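Local coordinates for protein irisin (Homo sapiens, PDB 4LSD) that probably acts as a secreted muscle hormone that mediates benefits of exercise, including browning of white fat, and is represented by its dimer-forming fibronectin type III domain, at residues Pro3-Val9 / Val74-Ser78; Phe34-Lys40 / Cys59-Glu65. All coordinates share one frame; numbering follows the deposited sequence.

Contact 1 of 2, residues Pro3-Val9 / Val74-Ser78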
loop_
_atom_site.group_PDB
_atom_site.type_symbol
_atom_site.label_atom_id
_atom_site.label_comp_id
_atom_site.label_asym_id
_atom_site.label_seq_id
_atom_site.Cartn_x
_atom_site.Cartn_y
_atom_site.Cartn_z
ATOM N N PRO A 3 1.200 -21.703 -0.650
ATOM C CA PRO A 3 -0.149 -21.641 -1.224
ATOM C C PRO A 3 -0.118 -21.446 -2.734
ATOM O O PRO A 3 0.923 -21.165 -3.324
ATOM C CB PRO A 3 -0.785 -20.422 -0.552
ATOM C CG PRO A 3 0.279 -19.840 0.337
ATOM C CD PRO A 3 1.588 -20.399 -0.093
ATOM N N SER A 4 -1.288 -21.566 -3.342
ATOM C CA SER A 4 -1.433 -21.400 -4.776
ATOM C C SER A 4 -1.711 -19.940 -5.090
ATOM O O SER A 4 -2.330 -19.222 -4.296
ATOM C CB SER A 4 -2.588 -22.262 -5.296
ATOM O OG SER A 4 -2.441 -23.614 -4.892
ATOM N N ALA A 5 -1.247 -19.505 -6.253
ATOM C CA ALA A 5 -1.448 -18.136 -6.672
ATOM C C ALA A 5 -2.922 -17.810 -6.561
ATOM O O ALA A 5 -3.756 -18.707 -6.499
ATOM C CB ALA A 5 -0.997 -17.963 -8.107
ATOM N N PRO A 6 -3.257 -16.517 -6.493
ATOM C CA PRO A 6 -4.650 -16.078 -6.394
ATOM C C PRO A 6 -5.312 -16.311 -7.746
ATOM O O PRO A 6 -4.639 -16.267 -8.772
ATOM C CB PRO A 6 -4.524 -14.587 -6.082
ATOM C CG PRO A 6 -3.264 -14.508 -5.308
ATOM C CD PRO A 6 -2.338 -15.453 -6.044
ATOM N N VAL A 7 -6.620 -16.549 -7.749
ATOM C CA VAL A 7 -7.353 -16.775 -8.997
ATOM C C VAL A 7 -8.495 -15.773 -9.086
ATOM O O VAL A 7 -8.844 -15.126 -8.099
ATOM C CB VAL A 7 -7.989 -18.189 -9.060
ATOM C CG1 VAL A 7 -6.924 -19.257 -9.096
ATOM C CG2 VAL A 7 -8.894 -18.394 -7.850
ATOM N N ASN A 8 -9.078 -15.643 -10.269
ATOM C CA ASN A 8 -10.207 -14.748 -10.432
ATOM C C ASN A 8 -9.929 -13.334 -9.954
ATOM O O ASN A 8 -10.776 -12.714 -9.304
ATOM C CB ASN A 8 -11.390 -15.312 -9.655
ATOM C CG ASN A 8 -11.822 -16.673 -10.165
ATOM O OD1 ASN A 8 -12.076 -17.598 -9.384
ATOM N ND2 ASN A 8 -11.921 -16.799 -11.484
ATOM N N VAL A 9 -8.745 -12.824 -10.261
ATOM C CA VAL A 9 -8.406 -11.477 -9.854
ATOM C C VAL A 9 -9.195 -10.550 -10.775
ATOM O O VAL A 9 -9.066 -10.616 -11.999
ATOM C CB VAL A 9 -6.900 -11.234 -9.986
ATOM C CG1 VAL A 9 -6.539 -9.893 -9.384
ATOM C CG2 VAL A 9 -6.133 -12.359 -9.297
ATOM N N VAL A 74 -1.226 -10.048 -8.009
ATOM C CA VAL A 74 -1.559 -10.367 -6.635
ATOM C C VAL A 74 -0.820 -11.633 -6.246
ATOM O O VAL A 74 -0.545 -12.480 -7.087
ATOM C CB VAL A 74 -3.072 -10.598 -6.462
ATOM C CG1 VAL A 74 -3.407 -10.775 -4.986
ATOM C CG2 VAL A 74 -3.843 -9.440 -7.045
ATOM N N GLN A 75 -0.483 -11.749 -4.970
ATOM C CA GLN A 75 0.218 -12.921 -4.449
ATOM C C GLN A 75 -0.438 -13.272 -3.113
ATOM O O GLN A 75 -0.944 -12.389 -2.425
ATOM C CB GLN A 75 1.692 -12.599 -4.227
ATOM C CG GLN A 75 2.429 -13.661 -3.439
ATOM C CD GLN A 75 3.821 -13.219 -3.064
ATOM O OE1 GLN A 75 4.805 -13.866 -3.411
ATOM N NE2 GLN A 75 3.913 -12.104 -2.355
ATOM N N ALA A 76 -0.446 -14.545 -2.737
ATOM C CA ALA A 76 -1.064 -14.927 -1.476
ATOM C C ALA A 76 -0.009 -15.316 -0.449
ATOM O O ALA A 76 0.929 -16.050 -0.755
ATOM C CB ALA A 76 -2.039 -16.072 -1.694
ATOM N N ILE A 77 -0.179 -14.824 0.776
ATOM C CA ILE A 77 0.768 -15.091 1.855
ATOM C C ILE A 77 0.233 -16.146 2.807
ATOM O O ILE A 77 -0.917 -16.088 3.224
ATOM C CB ILE A 77 1.043 -13.830 2.707
ATOM C CG1 ILE A 77 1.271 -12.610 1.812
ATOM C CG2 ILE A 77 2.241 -14.074 3.618
ATOM C CD1 ILE A 77 2.585 -12.598 1.109
ATOM N N SER A 78 1.083 -17.094 3.165
ATOM C CA SER A 78 0.720 -18.154 4.094
ATOM C C SER A 78 1.638 -17.976 5.294
ATOM O O SER A 78 2.538 -17.138 5.256
ATOM C CB SER A 78 0.958 -19.514 3.442
ATOM O OG SER A 78 1.313 -20.484 4.405
#
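Pro6 and Val74 meet mainly through apolar carbons. Pro6 CG lies 3.7 Å from Val74 CG1, and the two side chains pass at a slant. The same ring carbon reaches the next inward-pointing residue of the strand, with Pro6 CG 4.1 Å from Ala76 CB. Val9 supplies the third apolar pair, Val9 CG1 to Val74 CG2 at 3.6 Å. Val74 uses both of its methyls here. Its CG1 is set anti to the backbone N (chi1 -174°) and goes to Pro6, while CG2, beside that N, is left to face Val9.

Other contacts are made between side chain and backbone. Pro6 CD sits 3.6 Å from Val74 O, so the ring rests on the strand's peptides as well as on its side chains. The Ala76 methyl carbon CB is 4.1 Å from Ser4 O. Pro3 CG lies 4.0 Å from Ala76 O.

In fold terms, 3-9 is the N-terminal run that leads into strand 9-12 of the three-stranded sheet. Strand 69-78 belongs to the four-stranded sheet. The contact lays the run before strand 9-12 of one sheet against an inner strand of the other, within the fibronectin type III beta sandwich. The two segments run in roughly opposed directions, 155° apart measured end to end, yet no hydrogen bond joins them. With Pro6 cut back to an alanine, Val74 CG1 and the Ala76 methyl would probably lose the ring carbon CG that packs on them.

Polar groups of both segments bond elsewhere. The backbone N of Val74 pairs with Ser86 and that of Ala76 with Ser83, while Ser4 N bonds to Glu27 and Ser78 OG to Gln80 N.

Contact 2 of 2, residues Phe34-Lys40 / Cys59-Glu65; sequences FAISQQK and CALWDLE
Phe34 and Cys59 meet at the ring's outer end. Phe34 CZ lies 3.7 Å from Cys59 CB. The sulfur stands obliquely to the ring, with Cys59 SG 4.9 Å from the Phe34 ring centroid and 68° off its normal. With chi1 at 172° the Cys59 sulfur swings opposite the backbone N, toward the ring. Ile36 comes to the same cysteine with its tip, Ile36 CD1 being 3.7 Å from Cys59 CB.

Further along, Gln38 reaches across with an extended chain. Its amide lies against two leucine methyls: Gln38 OE1 is 3.4 Å from Leu61 CD2, and Gln38 NE2 is 3.4 Å from Leu64 CD2. A water links Gln38 NE2, by a weak bond, to Asp63 O. At the exposed end the Lys40 and Glu65 chains lie aslant and form a long salt bridge, Lys40 NZ to Glu65 OE1 at 3.7 Å.

Gln38 also lies close to Arg47, which is required for dimerization. Trp62 makes a cation-pi contact with Arg47 and its ring meets Trp62 of the second subunit. The axes of the short segments 34-40 and 59-61 approach to 9.9 Å, their directions 20° apart, the face-to-face packing of two sheets in a fibronectin type III beta sandwich.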
loop_
_atom_site.group_PDB
_atom_site.type_symbol
_atom_site.label_atom_id
_atom_site.label_comp_id
_atom_site.label_asym_id
_atom_site.label_seq_id
_atom_site.Cartn_x
_atom_site.Cartn_y
_atom_site.Cartn_z
ATOM N N PHE A 34 -1.822 -10.990 1.810
ATOM C CA PHE A 34 -1.599 -10.820 0.389
ATOM C C PHE A 34 -0.576 -9.734 0.095
ATOM O O PHE A 34 -0.340 -8.849 0.913
ATOM C CB PHE A 34 -2.904 -10.423 -0.272
ATOM C CG PHE A 34 -3.287 -8.986 -0.030
ATOM C CD1 PHE A 34 -2.770 -7.968 -0.832
ATOM C CD2 PHE A 34 -4.159 -8.648 1.000
ATOM C CE1 PHE A 34 -3.113 -6.638 -0.613
ATOM C CE2 PHE A 34 -4.512 -7.317 1.232
ATOM C CZ PHE A 34 -3.990 -6.309 0.423
ATOM N N ALA A 35 0.020 -9.794 -1.090
ATOM C CA ALA A 35 0.973 -8.779 -1.518
ATOM C C ALA A 35 0.558 -8.395 -2.926
ATOM O O ALA A 35 0.315 -9.258 -3.767
ATOM C CB ALA A 35 2.384 -9.324 -1.513
ATOM N N ILE A 36 0.447 -7.099 -3.177
ATOM C CA ILE A 36 0.062 -6.611 -4.502
ATOM C C ILE A 36 1.151 -5.696 -5.074
ATOM O O ILE A 36 1.823 -4.977 -4.330
ATOM C CB ILE A 36 -1.285 -5.831 -4.455
ATOM C CG1 ILE A 36 -2.463 -6.799 -4.566
ATOM C CG2 ILE A 36 -1.363 -4.825 -5.591
ATOM C CD1 ILE A 36 -3.813 -6.106 -4.688
ATOM N N SER A 37 1.330 -5.752 -6.397
ATOM C CA SER A 37 2.304 -4.917 -7.109
ATOM C C SER A 37 1.512 -4.107 -8.091
ATOM O O SER A 37 0.610 -4.623 -8.750
ATOM C CB SER A 37 3.303 -5.732 -7.930
ATOM O OG SER A 37 4.063 -6.604 -7.125
ATOM N N GLN A 38 1.867 -2.840 -8.207
ATOM C CA GLN A 38 1.184 -1.953 -9.126
ATOM C C GLN A 38 2.183 -1.101 -9.882
ATOM O O GLN A 38 3.099 -0.531 -9.293
ATOM C CB GLN A 38 0.231 -1.039 -8.360
ATOM C CG GLN A 38 -0.318 0.117 -9.190
ATOM C CD GLN A 38 -0.883 1.234 -8.331
ATOM O OE1 GLN A 38 -1.753 1.012 -7.482
ATOM N NE2 GLN A 38 -0.390 2.448 -8.548
ATOM N N GLN A 39 2.019 -1.031 -11.193
ATOM C CA GLN A 39 2.880 -0.197 -12.012
ATOM C C GLN A 39 2.124 0.138 -13.282
ATOM O O GLN A 39 1.267 -0.626 -13.723
ATOM C CB GLN A 39 4.213 -0.893 -12.326
ATOM C CG GLN A 39 4.089 -2.262 -12.898
ATOM C CD GLN A 39 5.443 -2.892 -13.187
ATOM O OE1 GLN A 39 6.145 -3.350 -12.280
ATOM N NE2 GLN A 39 5.819 -2.915 -14.458
ATOM N N LYS A 40 2.407 1.305 -13.844
ATOM C CA LYS A 40 1.748 1.710 -15.072
ATOM C C LYS A 40 2.309 0.866 -16.206
ATOM O O LYS A 40 3.429 0.337 -16.102
ATOM C CB LYS A 40 2.026 3.176 -15.381
ATOM C CG LYS A 40 1.532 4.161 -14.355
ATOM C CD LYS A 40 1.711 5.576 -14.875
ATOM C CE LYS A 40 1.475 6.608 -13.791
ATOM N NZ LYS A 40 1.882 7.966 -14.255
ATOM N N CYS A 59 -8.413 -5.150 -2.264
ATOM C CA CYS A 59 -7.489 -4.110 -1.910
ATOM C C CYS A 59 -7.725 -2.914 -2.810
ATOM O O CYS A 59 -7.729 -3.046 -4.029
ATOM C CB CYS A 59 -6.076 -4.638 -2.098
ATOM S SG CYS A 59 -4.803 -3.398 -1.929
ATOM N N ALA A 60 -7.918 -1.747 -2.206
ATOM C CA ALA A 60 -8.148 -0.517 -2.961
ATOM C C ALA A 60 -6.837 0.111 -3.424
ATOM O O ALA A 60 -5.831 0.040 -2.727
ATOM C CB ALA A 60 -8.898 0.472 -2.111
ATOM N N LEU A 61 -6.854 0.722 -4.605
ATOM C CA LEU A 61 -5.683 1.393 -5.148
ATOM C C LEU A 61 -6.119 2.834 -5.321
ATOM O O LEU A 61 -7.082 3.122 -6.034
ATOM C CB LEU A 61 -5.292 0.802 -6.506
ATOM C CG LEU A 61 -5.123 -0.716 -6.524
ATOM C CD1 LEU A 61 -5.134 -1.194 -7.968
ATOM C CD2 LEU A 61 -3.834 -1.120 -5.820
ATOM N N TRP A 62 -5.404 3.740 -4.675
ATOM C CA TRP A 62 -5.743 5.148 -4.722
ATOM C C TRP A 62 -4.723 5.982 -5.482
ATOM O O TRP A 62 -3.644 5.508 -5.827
ATOM C CB TRP A 62 -5.823 5.666 -3.298
ATOM C CG TRP A 62 -4.477 5.626 -2.611
ATOM C CD1 TRP A 62 -3.632 6.681 -2.405
ATOM C CD2 TRP A 62 -3.792 4.461 -2.105
ATOM N NE1 TRP A 62 -2.466 6.252 -1.804
ATOM C CE2 TRP A 62 -2.538 4.900 -1.609
ATOM C CE3 TRP A 62 -4.117 3.098 -2.023
ATOM C CZ2 TRP A 62 -1.607 4.017 -1.044
ATOM C CZ3 TRP A 62 -3.191 2.224 -1.461
ATOM C CH2 TRP A 62 -1.951 2.690 -0.978
ATOM N N ASP A 63 -5.080 7.237 -5.730
ATOM C CA ASP A 63 -4.199 8.171 -6.402
ATOM C C ASP A 63 -3.658 7.639 -7.722
ATOM O O ASP A 63 -2.477 7.807 -8.030
ATOM C CB ASP A 63 -3.053 8.514 -5.454
ATOM C CG ASP A 63 -2.346 9.809 -5.819
ATOM O OD1 ASP A 63 -3.025 10.769 -6.251
ATOM O OD2 ASP A 63 -1.103 9.871 -5.648
ATOM N N LEU A 64 -4.522 7.000 -8.500
ATOM C CA LEU A 64 -4.109 6.480 -9.788
ATOM C C LEU A 64 -4.175 7.611 -10.788
ATOM O O LEU A 64 -4.849 8.619 -10.561
ATOM C CB LEU A 64 -5.028 5.349 -10.241
ATOM C CG LEU A 64 -4.976 4.067 -9.416
ATOM C CD1 LEU A 64 -5.796 2.997 -10.118
ATOM C CD2 LEU A 64 -3.522 3.606 -9.262
ATOM N N GLU A 65 -3.473 7.431 -11.897
ATOM C CA GLU A 65 -3.431 8.409 -12.977
ATOM C C GLU A 65 -4.671 8.257 -13.842
ATOM O O GLU A 65 -5.105 7.138 -14.102
ATOM C CB GLU A 65 -2.203 8.157 -13.838
ATOM C CG GLU A 65 -1.024 9.017 -13.516
ATOM C CD GLU A 65 -1.037 10.280 -14.325
ATOM O OE1 GLU A 65 -0.116 11.107 -14.147
ATOM O OE2 GLU A 65 -1.969 10.440 -15.145
HETATM O O HOH W 1 -0.688 5.859 -8.277
#

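How the contacts relate
Both contacts cross between the two sides of one domain; in contact 1 one side is mainly the loop before strand 9-12. Both use the four-stranded sheet, where strands 31-40 and 69-78 are neighbours. A probable hydrogen bond from Gln75 N to Ala35 O ties contact 1 to contact 2. Val74 packs on Ile36. Contact 2 is the deeper, near the centre of the chain, and joins a strand to a strand and the loop after it. Contact 1 is partly buried, its chemistry proline and aliphatic carbon. Contact 2 adds an aromatic ring, a thiol, an amide and a charged pair at its exposed end. It lies beside the dimer site; the second subunit does not touch contact 1.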